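Local coordinates for beta-fructofuranosidase, insoluble isoenzyme CWINV1 (Arabidopsis thaliana, PDB 2OXB), which hydrolyses terminal non-reducing beta-D-fructofuranoside residues, using sucrose and 1-kestose and, to a lower extent, neokestose and levan, at residues E336-K341 against N532-S537; Q366-V371 against N527-N532; A381-P386 against I429-Q434; T389-I394 against G462-I467. The protein carries 1 engineered substitution. All coordinates share one frame; numbering follows the deposited sequence.

Interaction 1: E336-K341 against N532-S537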
loop_
_atom_site.group_PDB
_atom_site.type_symbol
_atom_site.label_atom_id
_atom_site.label_comp_id
_atom_site.label_asym_id
_atom_site.label_seq_id
_atom_site.Cartn_x
_atom_site.Cartn_y
_atom_site.Cartn_z
ATOM N N GLU A 336 6.454 15.916 -4.064
ATOM C CA GLU A 336 6.188 16.891 -5.108
ATOM C C GLU A 336 7.379 17.823 -5.344
ATOM O O GLU A 336 7.255 18.864 -5.994
ATOM C CB GLU A 336 4.962 17.708 -4.726
ATOM C CG GLU A 336 3.846 16.877 -4.132
ATOM C CD GLU A 336 2.720 17.723 -3.585
ATOM O OE1 GLU A 336 2.096 18.457 -4.387
ATOM O OE2 GLU A 336 2.461 17.653 -2.357
ATOM N N ARG A 337 8.531 17.450 -4.799
ATOM C CA ARG A 337 9.748 18.228 -4.961
ATOM C C ARG A 337 10.445 17.789 -6.246
ATOM O O ARG A 337 11.268 18.511 -6.808
ATOM C CB ARG A 337 10.667 17.999 -3.765
ATOM C CG ARG A 337 10.055 18.475 -2.470
ATOM C CD ARG A 337 10.963 18.220 -1.307
ATOM N NE ARG A 337 10.325 18.581 -0.044
ATOM C CZ ARG A 337 10.883 18.373 1.142
ATOM N NH1 ARG A 337 12.086 17.808 1.218
ATOM N NH2 ARG A 337 10.245 18.731 2.247
ATOM N N LEU A 338 10.106 16.588 -6.699
ATOM C CA LEU A 338 10.675 16.017 -7.910
ATOM C C LEU A 338 9.948 16.590 -9.127
ATOM O O LEU A 338 10.195 16.186 -10.266
ATOM C CB LEU A 338 10.532 14.485 -7.872
ATOM C CG LEU A 338 11.169 13.698 -6.717
ATOM C CD1 LEU A 338 10.562 12.303 -6.627
ATOM C CD2 LEU A 338 12.659 13.594 -6.931
ATOM N N ARG A 339 9.045 17.532 -8.881
ATOM C CA ARG A 339 8.272 18.160 -9.956
ATOM C C ARG A 339 9.079 19.188 -10.746
ATOM O O ARG A 339 9.644 20.106 -10.164
ATOM C CB ARG A 339 7.039 18.844 -9.374
ATOM C CG ARG A 339 6.032 17.906 -8.770
ATOM C CD ARG A 339 4.860 18.693 -8.237
ATOM N NE ARG A 339 3.815 17.812 -7.736
ATOM C CZ ARG A 339 2.685 18.225 -7.179
ATOM N NH1 ARG A 339 2.434 19.519 -7.043
ATOM N NH2 ARG A 339 1.806 17.332 -6.757
ATOM N N THR A 340 9.116 19.037 -12.069
ATOM C CA THR A 340 9.854 19.964 -12.926
ATOM C C THR A 340 9.416 21.392 -12.675
ATOM O O THR A 340 8.221 21.670 -12.528
ATOM C CB THR A 340 9.652 19.683 -14.440
ATOM O OG1 THR A 340 10.380 18.510 -14.819
ATOM C CG2 THR A 340 10.146 20.868 -15.274
ATOM N N LYS A 341 10.395 22.294 -12.624
ATOM C CA LYS A 341 10.129 23.709 -12.399
ATOM C C LYS A 341 9.032 24.186 -13.346
ATOM O O LYS A 341 8.301 25.122 -13.032
ATOM C CB LYS A 341 11.404 24.542 -12.613
ATOM C CG LYS A 341 12.370 24.555 -11.421
ATOM C CD LYS A 341 13.407 25.681 -11.548
ATOM C CE LYS A 341 14.143 25.945 -10.227
ATOM N NZ LYS A 341 15.096 27.094 -10.321
ATOM N N ASN A 532 11.537 14.751 -12.066
ATOM C CA ASN A 532 12.966 14.476 -12.060
ATOM C C ASN A 532 13.205 13.208 -11.261
ATOM O O ASN A 532 12.321 12.729 -10.542
ATOM C CB ASN A 532 13.735 15.614 -11.393
ATOM C CG ASN A 532 13.607 16.921 -12.141
ATOM O OD1 ASN A 532 13.788 17.991 -11.569
ATOM N ND2 ASN A 532 13.306 16.838 -13.432
ATOM N N SER A 533 14.416 12.681 -11.374
ATOM C CA SER A 533 14.781 11.458 -10.679
ATOM C C SER A 533 15.086 11.664 -9.207
ATOM O O SER A 533 15.451 12.756 -8.769
ATOM C CB SER A 533 15.986 10.807 -11.359
ATOM O OG SER A 533 15.627 10.313 -12.638
ATOM N N ALA A 534 14.914 10.597 -8.443
ATOM C CA ALA A 534 15.195 10.633 -7.023
ATOM C C ALA A 534 16.379 9.698 -6.825
ATOM O O ALA A 534 16.481 8.665 -7.492
ATOM C CB ALA A 534 13.982 10.155 -6.232
ATOM N N GLN A 535 17.281 10.075 -5.925
ATOM C CA GLN A 535 18.480 9.286 -5.641
ATOM C C GLN A 535 18.149 8.012 -4.870
ATOM O O GLN A 535 18.138 8.000 -3.640
ATOM C CB GLN A 535 19.491 10.141 -4.860
ATOM C CG GLN A 535 19.544 11.590 -5.342
ATOM C CD GLN A 535 20.866 12.273 -5.078
ATOM O OE1 GLN A 535 21.041 13.443 -5.422
ATOM N NE2 GLN A 535 21.809 11.549 -4.477
ATOM N N ILE A 536 17.884 6.945 -5.619
ATOM C CA ILE A 536 17.542 5.643 -5.053
ATOM C C ILE A 536 18.696 4.639 -5.171
ATOM O O ILE A 536 19.389 4.591 -6.192
ATOM C CB ILE A 536 16.284 5.031 -5.756
ATOM C CG1 ILE A 536 16.480 5.032 -7.285
ATOM C CG2 ILE A 536 15.035 5.796 -5.353
ATOM C CD1 ILE A 536 15.357 4.350 -8.081
ATOM N N SER A 537 18.886 3.850 -4.114
ATOM C CA SER A 537 19.922 2.815 -4.043
ATOM C C SER A 537 19.681 1.940 -2.813
ATOM O O SER A 537 19.850 0.724 -2.863
ATOM C CB SER A 537 21.324 3.438 -3.960
ATOM O OG SER A 537 21.735 3.980 -5.207
#
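Leu338 meets Asn532 and the two residues after it where the C-terminal tail leaves the beta-sandwich of this family 32 hydrolase and runs over to the beta-propeller. Neither partner belongs to a regular helix or strand. The polar part is a single backbone hydrogen bond: Asn532 N donates to Leu338 O over 2.7 Å, lying in the carbonyl plane with a C=O...donor angle of 154°. The apolar part rests on the branched end of Leu338. Its CG stands anti to the carbonyl carbon (chi1 -59°), and beyond it CD2 reaches Ala534 CB at 3.8 Å, with CD1 slightly farther from the same methyl. The same leucine also packs on Phe8, Ile57 and Met531, while backbone bonds between Ala534 and Gly7 and between Gln535 and Trp59 hold the tail against the N-terminal part of the chain. An alanine at Leu338 would probably open a gap beside Ala534 CB and leave Phe8 and Ile57 less well packed. Farther along, the side chains of Thr340 and Asn532 cross at about a right angle, with Thr340 OG1 3.6 Å from Asn532 ND2.

Interaction 2: Q366-V371 against N527-N532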
loop_
_atom_site.group_PDB
_atom_site.type_symbol
_atom_site.label_atom_id
_atom_site.label_comp_id
_atom_site.label_asym_id
_atom_site.label_seq_id
_atom_site.Cartn_x
_atom_site.Cartn_y
_atom_site.Cartn_z
ATOM N N GLN A 366 7.212 9.766 -16.718
ATOM C CA GLN A 366 7.749 10.013 -15.379
ATOM C C GLN A 366 7.205 11.319 -14.807
ATOM O O GLN A 366 7.965 12.211 -14.445
ATOM C CB GLN A 366 9.275 10.069 -15.458
ATOM C CG GLN A 366 9.990 9.797 -14.135
ATOM C CD GLN A 366 11.510 9.809 -14.280
ATOM O OE1 GLN A 366 12.077 9.006 -15.021
ATOM N NE2 GLN A 366 12.168 10.725 -13.570
ATOM N N ALA A 367 5.883 11.405 -14.699
ATOM C CA ALA A 367 5.240 12.622 -14.225
ATOM C C ALA A 367 4.124 12.453 -13.201
ATOM O O ALA A 367 3.723 11.349 -12.862
ATOM C CB ALA A 367 4.707 13.403 -15.432
ATOM N N ASP A 368 3.617 13.584 -12.730
ATOM C CA ASP A 368 2.534 13.620 -11.760
ATOM C C ASP A 368 1.308 14.178 -12.478
ATOM O O ASP A 368 1.286 15.354 -12.872
ATOM C CB ASP A 368 2.911 14.542 -10.599
ATOM C CG ASP A 368 1.919 14.478 -9.451
ATOM O OD1 ASP A 368 0.699 14.388 -9.710
ATOM O OD2 ASP A 368 2.352 14.539 -8.282
ATOM N N VAL A 369 0.289 13.344 -12.663
ATOM C CA VAL A 369 -0.917 13.808 -13.337
ATOM C C VAL A 369 -1.951 14.187 -12.301
ATOM O O VAL A 369 -1.909 13.705 -11.179
ATOM C CB VAL A 369 -1.532 12.729 -14.247
ATOM C CG1 VAL A 369 -2.554 13.377 -15.181
ATOM C CG2 VAL A 369 -0.445 12.011 -15.024
ATOM N N GLU A 370 -2.882 15.050 -12.675
ATOM C CA GLU A 370 -3.914 15.467 -11.739
ATOM C C GLU A 370 -5.029 16.202 -12.502
ATOM O O GLU A 370 -4.791 17.224 -13.142
ATOM C CB GLU A 370 -3.279 16.349 -10.653
ATOM C CG GLU A 370 -4.148 16.575 -9.435
ATOM C CD GLU A 370 -3.393 17.210 -8.277
ATOM O OE1 GLU A 370 -2.283 16.726 -7.957
ATOM O OE2 GLU A 370 -3.907 18.185 -7.674
ATOM N N VAL A 371 -6.242 15.658 -12.447
ATOM C CA VAL A 371 -7.390 16.237 -13.154
ATOM C C VAL A 371 -8.563 16.496 -12.212
ATOM O O VAL A 371 -8.667 15.906 -11.134
ATOM C CB VAL A 371 -7.907 15.282 -14.276
ATOM C CG1 VAL A 371 -8.751 16.048 -15.277
ATOM C CG2 VAL A 371 -6.743 14.589 -14.959
ATOM N N ASN A 527 -3.347 19.460 -14.319
ATOM C CA ASN A 527 -1.937 19.789 -14.230
ATOM C C ASN A 527 -1.058 18.541 -14.283
ATOM O O ASN A 527 -1.201 17.606 -13.493
ATOM C CB ASN A 527 -1.636 20.588 -12.947
ATOM C CG ASN A 527 -2.248 21.985 -12.955
ATOM O OD1 ASN A 527 -1.879 22.841 -12.150
ATOM N ND2 ASN A 527 -3.189 22.217 -13.860
ATOM N N ALA A 528 -0.156 18.546 -15.250
ATOM C CA ALA A 528 0.785 17.462 -15.448
ATOM C C ALA A 528 2.167 18.043 -15.153
ATOM O O ALA A 528 2.573 19.048 -15.751
ATOM C CB ALA A 528 0.714 16.977 -16.889
ATOM N N TRP A 529 2.882 17.431 -14.223
ATOM C CA TRP A 529 4.207 17.910 -13.891
ATOM C C TRP A 529 5.233 16.840 -14.209
ATOM O O TRP A 529 5.100 15.703 -13.764
ATOM C CB TRP A 529 4.297 18.254 -12.406
ATOM C CG TRP A 529 3.346 19.300 -11.969
ATOM C CD1 TRP A 529 3.375 20.621 -12.295
ATOM C CD2 TRP A 529 2.215 19.119 -11.117
ATOM N NE1 TRP A 529 2.329 21.278 -11.699
ATOM C CE2 TRP A 529 1.598 20.378 -10.970
ATOM C CE3 TRP A 529 1.658 18.012 -10.468
ATOM C CZ2 TRP A 529 0.451 20.563 -10.190
ATOM C CZ3 TRP A 529 0.520 18.194 -9.694
ATOM C CH2 TRP A 529 -0.074 19.461 -9.564
ATOM N N SER A 530 6.247 17.199 -14.992
ATOM C CA SER A 530 7.307 16.254 -15.307
ATOM C C SER A 530 7.980 15.971 -13.968
ATOM O O SER A 530 7.969 16.827 -13.080
ATOM C CB SER A 530 8.311 16.861 -16.295
ATOM O OG SER A 530 7.817 16.839 -17.628
ATOM N N MET A 531 8.548 14.779 -13.812
ATOM C CA MET A 531 9.194 14.398 -12.552
ATOM C C MET A 531 10.655 13.969 -12.685
ATOM O O MET A 531 10.965 12.955 -13.318
ATOM C CB MET A 531 8.417 13.258 -11.888
ATOM C CG MET A 531 7.015 13.604 -11.403
ATOM S SD MET A 531 6.998 14.410 -9.787
ATOM C CE MET A 531 7.385 13.039 -8.709
ATOM N N ASN A 532 11.537 14.751 -12.066
ATOM C CA ASN A 532 12.966 14.476 -12.060
ATOM C C ASN A 532 13.205 13.208 -11.261
ATOM O O ASN A 532 12.321 12.729 -10.542
ATOM C CB ASN A 532 13.735 15.614 -11.393
ATOM C CG ASN A 532 13.607 16.921 -12.141
ATOM O OD1 ASN A 532 13.788 17.991 -11.569
ATOM N ND2 ASN A 532 13.306 16.838 -13.432
#
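Asp368 and Trp529 face each other as an antiparallel hydrogen-bonded pair, and the tight part of the contact is built round them. Trp529 N donates to Asp368 O over 2.9 Å at a nearly straight 164°; the return bond from Asp368 N to Trp529 O is present, though that oxygen is less surely placed. Two residues along each strand, Asn527 N donates to Glu370 O, also at 2.9 Å. The side chains of Asp368 and Trp529 lie side by side, with the carboxylate plane 83° from the indole plane and Asp368 CG 3.7 Å from Trp529 CE3. Glu370 has CG anti to the backbone N (chi1 -166°); from the extended chain its OE1 lies at the indole edge, 3.6 Å from Trp529 CZ3. Arg339 ties this face together, making a salt bridge to Asp368 OD2 and a cation-pi contact with Trp529; Arg476 also pairs with OD2, so the two arginines are likely to keep that carboxylate ionised. Beyond the strands the pairing loosens toward exposed Asn532. There the backbone bond from Met531 N to Gln366 O is weak and its oxygen likewise uncertain, and a side chain adds a donor: Gln366 NE2 gives to Met531 O at 2.5 Å, its acceptor well out of the amide plane, while His481 engages Gln366 OE1. On the other face Val369 and Val371 pack against Leu411 of strand 406-415, which belongs to the second sheet. Antiparallel strands with one polar face and an apolar one against another sheet typify the beta-sandwich, here the C-terminal module of family 32 glycoside hydrolases.

Interaction 3: A381-P386 against I429-Q434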
loop_
_atom_site.group_PDB
_atom_site.type_symbol
_atom_site.label_atom_id
_atom_site.label_comp_id
_atom_site.label_asym_id
_atom_site.label_seq_id
_atom_site.Cartn_x
_atom_site.Cartn_y
_atom_site.Cartn_z
ATOM N N ALA A 381 -26.909 10.075 -15.968
ATOM C CA ALA A 381 -26.223 8.861 -15.515
ATOM C C ALA A 381 -27.141 7.636 -15.558
ATOM O O ALA A 381 -28.347 7.728 -15.314
ATOM C CB ALA A 381 -25.672 9.048 -14.114
ATOM N N ASP A 382 -26.565 6.498 -15.908
ATOM C CA ASP A 382 -27.325 5.260 -15.983
ATOM C C ASP A 382 -27.581 4.715 -14.585
ATOM O O ASP A 382 -26.943 5.136 -13.627
ATOM C CB ASP A 382 -26.556 4.205 -16.792
ATOM C CG ASP A 382 -26.715 4.373 -18.292
ATOM O OD1 ASP A 382 -25.802 3.948 -19.012
ATOM O OD2 ASP A 382 -27.740 4.907 -18.745
ATOM N N VAL A 383 -28.529 3.789 -14.481
ATOM C CA VAL A 383 -28.856 3.156 -13.207
ATOM C C VAL A 383 -28.240 1.759 -13.196
ATOM O O VAL A 383 -28.560 0.926 -14.051
ATOM C CB VAL A 383 -30.381 3.033 -12.997
ATOM C CG1 VAL A 383 -30.658 2.331 -11.688
ATOM C CG2 VAL A 383 -31.029 4.425 -12.991
ATOM N N ILE A 384 -27.349 1.517 -12.231
ATOM C CA ILE A 384 -26.647 0.236 -12.096
ATOM C C ILE A 384 -27.564 -0.982 -12.068
ATOM O O ILE A 384 -28.651 -0.947 -11.489
ATOM C CB ILE A 384 -25.719 0.207 -10.808
ATOM C CG1 ILE A 384 -26.415 0.859 -9.612
ATOM C CG2 ILE A 384 -24.377 0.871 -11.091
ATOM C CD1 ILE A 384 -27.272 -0.088 -8.815
ATOM N N GLU A 385 -27.133 -2.058 -12.711
ATOM C CA GLU A 385 -27.928 -3.275 -12.723
ATOM C C GLU A 385 -27.585 -3.959 -11.379
ATOM O O GLU A 385 -26.476 -3.787 -10.858
ATOM C CB GLU A 385 -27.544 -4.143 -13.946
ATOM C CG GLU A 385 -28.582 -5.202 -14.408
ATOM C CD GLU A 385 -29.490 -4.737 -15.572
ATOM O OE1 GLU A 385 -28.999 -4.102 -16.537
ATOM O OE2 GLU A 385 -30.704 -5.040 -15.537
ATOM N N PRO A 386 -28.544 -4.699 -10.789
ATOM C CA PRO A 386 -28.362 -5.403 -9.512
ATOM C C PRO A 386 -27.007 -6.084 -9.303
ATOM O O PRO A 386 -26.209 -5.661 -8.457
ATOM C CB PRO A 386 -29.519 -6.397 -9.509
ATOM C CG PRO A 386 -30.605 -5.619 -10.176
ATOM C CD PRO A 386 -29.896 -4.937 -11.333
ATOM N N ILE A 429 -20.096 7.027 -13.846
ATOM C CA ILE A 429 -21.114 7.398 -12.861
ATOM C C ILE A 429 -22.472 6.771 -13.172
ATOM O O ILE A 429 -22.963 6.825 -14.297
ATOM C CB ILE A 429 -21.339 8.946 -12.789
ATOM C CG1 ILE A 429 -20.023 9.688 -12.534
ATOM C CG2 ILE A 429 -22.369 9.269 -11.713
ATOM C CD1 ILE A 429 -19.341 9.360 -11.230
ATOM N N PHE A 430 -23.079 6.193 -12.151
ATOM C CA PHE A 430 -24.384 5.590 -12.286
ATOM C C PHE A 430 -25.196 6.003 -11.071
ATOM O O PHE A 430 -24.655 6.573 -10.117
ATOM C CB PHE A 430 -24.267 4.070 -12.351
ATOM C CG PHE A 430 -23.494 3.576 -13.539
ATOM C CD1 PHE A 430 -23.926 3.868 -14.831
ATOM C CD2 PHE A 430 -22.335 2.826 -13.370
ATOM C CE1 PHE A 430 -23.216 3.423 -15.936
ATOM C CE2 PHE A 430 -21.617 2.376 -14.468
ATOM C CZ PHE A 430 -22.057 2.674 -15.757
ATOM N N LYS A 431 -26.493 5.717 -11.109
ATOM C CA LYS A 431 -27.388 6.050 -10.006
ATOM C C LYS A 431 -27.550 4.828 -9.113
ATOM O O LYS A 431 -27.786 3.730 -9.602
ATOM C CB LYS A 431 -28.758 6.483 -10.547
ATOM C CG LYS A 431 -28.694 7.532 -11.662
ATOM C CD LYS A 431 -30.059 8.175 -11.926
ATOM C CE LYS A 431 -29.980 9.223 -13.029
ATOM N NZ LYS A 431 -31.276 9.941 -13.255
ATOM N N ALA A 432 -27.400 5.017 -7.809
ATOM C CA ALA A 432 -27.550 3.914 -6.874
ATOM C C ALA A 432 -28.941 3.308 -7.038
ATOM O O ALA A 432 -29.091 2.089 -7.099
ATOM C CB ALA A 432 -27.345 4.402 -5.444
ATOM N N ARG A 433 -29.947 4.174 -7.112
ATOM C CA ARG A 433 -31.340 3.770 -7.285
ATOM C C ARG A 433 -31.916 4.523 -8.480
ATOM O O ARG A 433 -31.479 4.303 -9.606
ATOM C CB ARG A 433 -32.141 4.083 -6.024
ATOM C CG ARG A 433 -31.664 3.319 -4.808
ATOM C CD ARG A 433 -31.975 1.831 -4.918
ATOM N NE ARG A 433 -31.169 1.097 -5.897
ATOM C CZ ARG A 433 -31.623 0.627 -7.061
ATOM N NH1 ARG A 433 -32.887 0.815 -7.419
ATOM N NH2 ARG A 433 -30.822 -0.074 -7.857
ATOM N N GLN A 434 -32.900 5.394 -8.247
ATOM C CA GLN A 434 -33.488 6.189 -9.335
ATOM C C GLN A 434 -34.002 7.536 -8.859
ATOM O O GLN A 434 -33.883 8.543 -9.566
ATOM C CB GLN A 434 -34.647 5.464 -10.043
ATOM C CG GLN A 434 -35.134 6.216 -11.302
ATOM C CD GLN A 434 -36.428 5.677 -11.877
ATOM O OE1 GLN A 434 -37.471 5.696 -11.216
ATOM N NE2 GLN A 434 -36.373 5.200 -13.122
HETATM O O HOH W 1 -31.700 -1.399 -10.771
#
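Phe430 sits between Asp382 and Ile384, which reach it from different directions. Asp382 CB lies at the ring edge, 3.3 Å from Phe430 CD1, and its carboxylate is nearly coplanar with the ring, 7° apart. Ile384 comes at an oblique angle, with CG2 3.4 Å from Phe430 CB and a little farther from CD2. Beside this cluster runs a short parallel pairing: Lys431 N donates to Asp382 O over 2.6 Å, whereas the bond from Ile384 N to Lys431 O is weak at 3.5 Å. Lys431, its chain extended, passes by Ala381 O and Val383 CG2, and its NZ makes a weak bond to Glu379 O. Ile384 CD1 meets the edge of the Arg433 guanidinium, 3.7 Å from Arg433 NH2.

In the next shell, Asp382 OD1 is weakly bonded to Gly405 N, and the Phe430 side chain packs on Ser404. Strand 423-431 is itself set by backbone bonds between Ile429 and Leu406 and between Phe430 and Val440. Strand 382-383 pairs with its end, beyond the point where 406-415, starting at Leu406, pairs with it at Ile429. An alanine at Phe430 would keep CB near Ile384 but would probably leave Asp382 CB beside a gap and Ile384 CG2 less confined. With one clear backbone bond and one weak one, the pairing is thin, and the packing of Phe430, Ile384 and the Lys431 chain probably carries part of the attachment.

Interaction 4: T389-I394 against G462-I467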
loop_
_atom_site.group_PDB
_atom_site.type_symbol
_atom_site.label_atom_id
_atom_site.label_comp_id
_atom_site.label_asym_id
_atom_site.label_seq_id
_atom_site.Cartn_x
_atom_site.Cartn_y
_atom_site.Cartn_z
ATOM N N THR A 389 -21.845 -5.559 -8.191
ATOM C CA THR A 389 -21.491 -5.223 -6.814
ATOM C C THR A 389 -19.979 -5.158 -6.586
ATOM O O THR A 389 -19.501 -4.381 -5.769
ATOM C CB THR A 389 -22.073 -6.262 -5.845
ATOM O OG1 THR A 389 -21.436 -7.521 -6.086
ATOM C CG2 THR A 389 -23.572 -6.408 -6.049
ATOM N N ASP A 390 -19.233 -5.991 -7.298
ATOM C CA ASP A 390 -17.776 -6.013 -7.166
ATOM C C ASP A 390 -17.196 -5.029 -8.178
ATOM O O ASP A 390 -17.364 -5.211 -9.381
ATOM C CB ASP A 390 -17.249 -7.423 -7.440
ATOM C CG ASP A 390 -15.732 -7.510 -7.380
ATOM O OD1 ASP A 390 -15.065 -6.741 -8.092
ATOM O OD2 ASP A 390 -15.199 -8.351 -6.629
ATOM N N PRO A 391 -16.505 -3.976 -7.696
ATOM C CA PRO A 391 -15.888 -2.934 -8.530
ATOM C C PRO A 391 -15.066 -3.568 -9.646
ATOM O O PRO A 391 -15.362 -3.400 -10.827
ATOM C CB PRO A 391 -15.002 -2.172 -7.543
ATOM C CG PRO A 391 -15.653 -2.400 -6.226
ATOM C CD PRO A 391 -16.069 -3.845 -6.295
ATOM N N GLN A 392 -14.025 -4.289 -9.237
ATOM C CA GLN A 392 -13.110 -5.000 -10.128
ATOM C C GLN A 392 -13.882 -5.713 -11.262
ATOM O O GLN A 392 -13.576 -5.532 -12.442
ATOM C CB GLN A 392 -12.306 -6.017 -9.287
ATOM C CG GLN A 392 -11.228 -6.813 -10.020
ATOM C CD GLN A 392 -10.533 -7.861 -9.137
ATOM O OE1 GLN A 392 -9.621 -8.553 -9.584
ATOM N NE2 GLN A 392 -10.963 -7.975 -7.888
ATOM N N LEU A 393 -14.893 -6.497 -10.883
ATOM C CA LEU A 393 -15.721 -7.264 -11.808
ATOM C C LEU A 393 -16.420 -6.429 -12.866
ATOM O O LEU A 393 -16.568 -6.853 -14.021
ATOM C CB LEU A 393 -16.799 -8.027 -11.042
ATOM C CG LEU A 393 -17.035 -9.492 -11.410
ATOM C CD1 LEU A 393 -15.939 -10.337 -10.762
ATOM C CD2 LEU A 393 -18.408 -9.928 -10.911
ATOM N N ILE A 394 -16.877 -5.250 -12.478
ATOM C CA ILE A 394 -17.568 -4.420 -13.437
ATOM C C ILE A 394 -16.592 -3.838 -14.445
ATOM O O ILE A 394 -16.902 -3.764 -15.625
ATOM C CB ILE A 394 -18.319 -3.262 -12.765
ATOM C CG1 ILE A 394 -18.941 -3.713 -11.444
ATOM C CG2 ILE A 394 -19.395 -2.773 -13.698
ATOM C CD1 ILE A 394 -19.814 -4.946 -11.580
ATOM N N GLY A 462 -10.604 -2.834 -10.199
ATOM C CA GLY A 462 -11.741 -1.941 -10.050
ATOM C C GLY A 462 -11.962 -1.417 -8.633
ATOM O O GLY A 462 -11.486 -2.019 -7.658
ATOM N N ALA A 463 -12.670 -0.284 -8.523
ATOM C CA ALA A 463 -12.994 0.341 -7.226
ATOM C C ALA A 463 -14.135 1.386 -7.266
ATOM O O ALA A 463 -14.473 1.941 -8.311
ATOM C CB ALA A 463 -11.747 0.965 -6.618
ATOM N N PHE A 464 -14.747 1.603 -6.107
ATOM C CA PHE A 464 -15.832 2.564 -5.937
ATOM C C PHE A 464 -15.252 3.769 -5.192
ATOM O O PHE A 464 -14.337 3.618 -4.379
ATOM C CB PHE A 464 -16.972 1.937 -5.114
ATOM C CG PHE A 464 -17.716 0.845 -5.828
ATOM C CD1 PHE A 464 -18.087 -0.324 -5.152
ATOM C CD2 PHE A 464 -18.047 0.977 -7.180
ATOM C CE1 PHE A 464 -18.774 -1.354 -5.820
ATOM C CE2 PHE A 464 -18.735 -0.042 -7.861
ATOM C CZ PHE A 464 -19.100 -1.214 -7.178
ATOM N N VAL A 465 -15.777 4.958 -5.464
ATOM C CA VAL A 465 -15.272 6.156 -4.805
ATOM C C VAL A 465 -16.403 6.902 -4.085
ATOM O O VAL A 465 -17.364 7.363 -4.714
ATOM C CB VAL A 465 -14.593 7.089 -5.835
ATOM C CG1 VAL A 465 -13.740 8.122 -5.137
ATOM C CG2 VAL A 465 -13.737 6.264 -6.781
ATOM N N ASP A 466 -16.280 7.019 -2.764
ATOM C CA ASP A 466 -17.286 7.702 -1.971
ATOM C C ASP A 466 -17.114 9.203 -2.033
ATOM O O ASP A 466 -16.643 9.844 -1.090
ATOM C CB ASP A 466 -17.256 7.251 -0.512
ATOM C CG ASP A 466 -18.510 7.682 0.249
ATOM O OD1 ASP A 466 -19.624 7.271 -0.162
ATOM O OD2 ASP A 466 -18.388 8.424 1.250
ATOM N N ILE A 467 -17.507 9.754 -3.168
ATOM C CA ILE A 467 -17.441 11.184 -3.400
ATOM C C ILE A 467 -18.801 11.537 -3.909
ATOM O O ILE A 467 -19.588 10.653 -4.248
ATOM C CB ILE A 467 -16.408 11.539 -4.484
ATOM C CG1 ILE A 467 -16.622 10.622 -5.697
ATOM C CG2 ILE A 467 -14.999 11.420 -3.915
ATOM C CD1 ILE A 467 -15.586 10.778 -6.790
#
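Phe464 CG stands anti to the carbonyl carbon (chi1 -69°), and a chi2 of 138° turns the ring so that one face meets Pro391. Pro391 CG lies over that face in a CH-pi contact, 3.5 Å from the Phe464 ring centroid, displaced toward the CD1 and CE1 rim. The two side chains cross at about a right angle. Thr389 O reaches the same ring at its edge, in plane, 3.1 Å from Phe464 CE1, so the residue before the N-cap meets the ring edge and the first helical residue its face.

Pro391 opens the short helix 391-397, and Asp390 before it is the N-cap: Leu393 N donates to Asp390 OD1 over 2.8 Å at 167°, approaching from above the carboxylate plane. The capping bond closes the first turn; in the C-terminal beta-sandwich this helix start lies against strand 461-465, which pairs with 439-446. Pro391 CB rests on the backbone here, 3.2 Å from Ala463 N. Gly462 lies against the helix start; a CB there would point toward it and would probably collide with Pro391 C and Gln392 N. Phe464 is packed further by Val440 and Leu442 of the adjoining strand. Gln392 lays its CB near Gly462 N, at 3.7 Å, while the extended remainder of its side chain leads away from the strand, touching Arg268.

Overall arrangement
All four contacts are partly buried. Interactions 1 and 2 adjoin at one end of the sandwich, sharing Asn532 and touching through the backbone pairing of Thr340 with Ser530. Interaction 2 is regular strand pairing inside a sheet, with a charged outer face and a buried valine face; interaction 1 joins two loops, through one backbone bond and a leucine. Interactions 3 and 4 lie away from these, their centres about 13 Å apart, and both reach the other sheet, their segments alternating along the chain. Interaction 3, its centre about 30 Å from that of the chain, adds a weakly bonded strand with several exposed residues at the surface, whereas interaction 4 sets a helix start on a strand purely by packing.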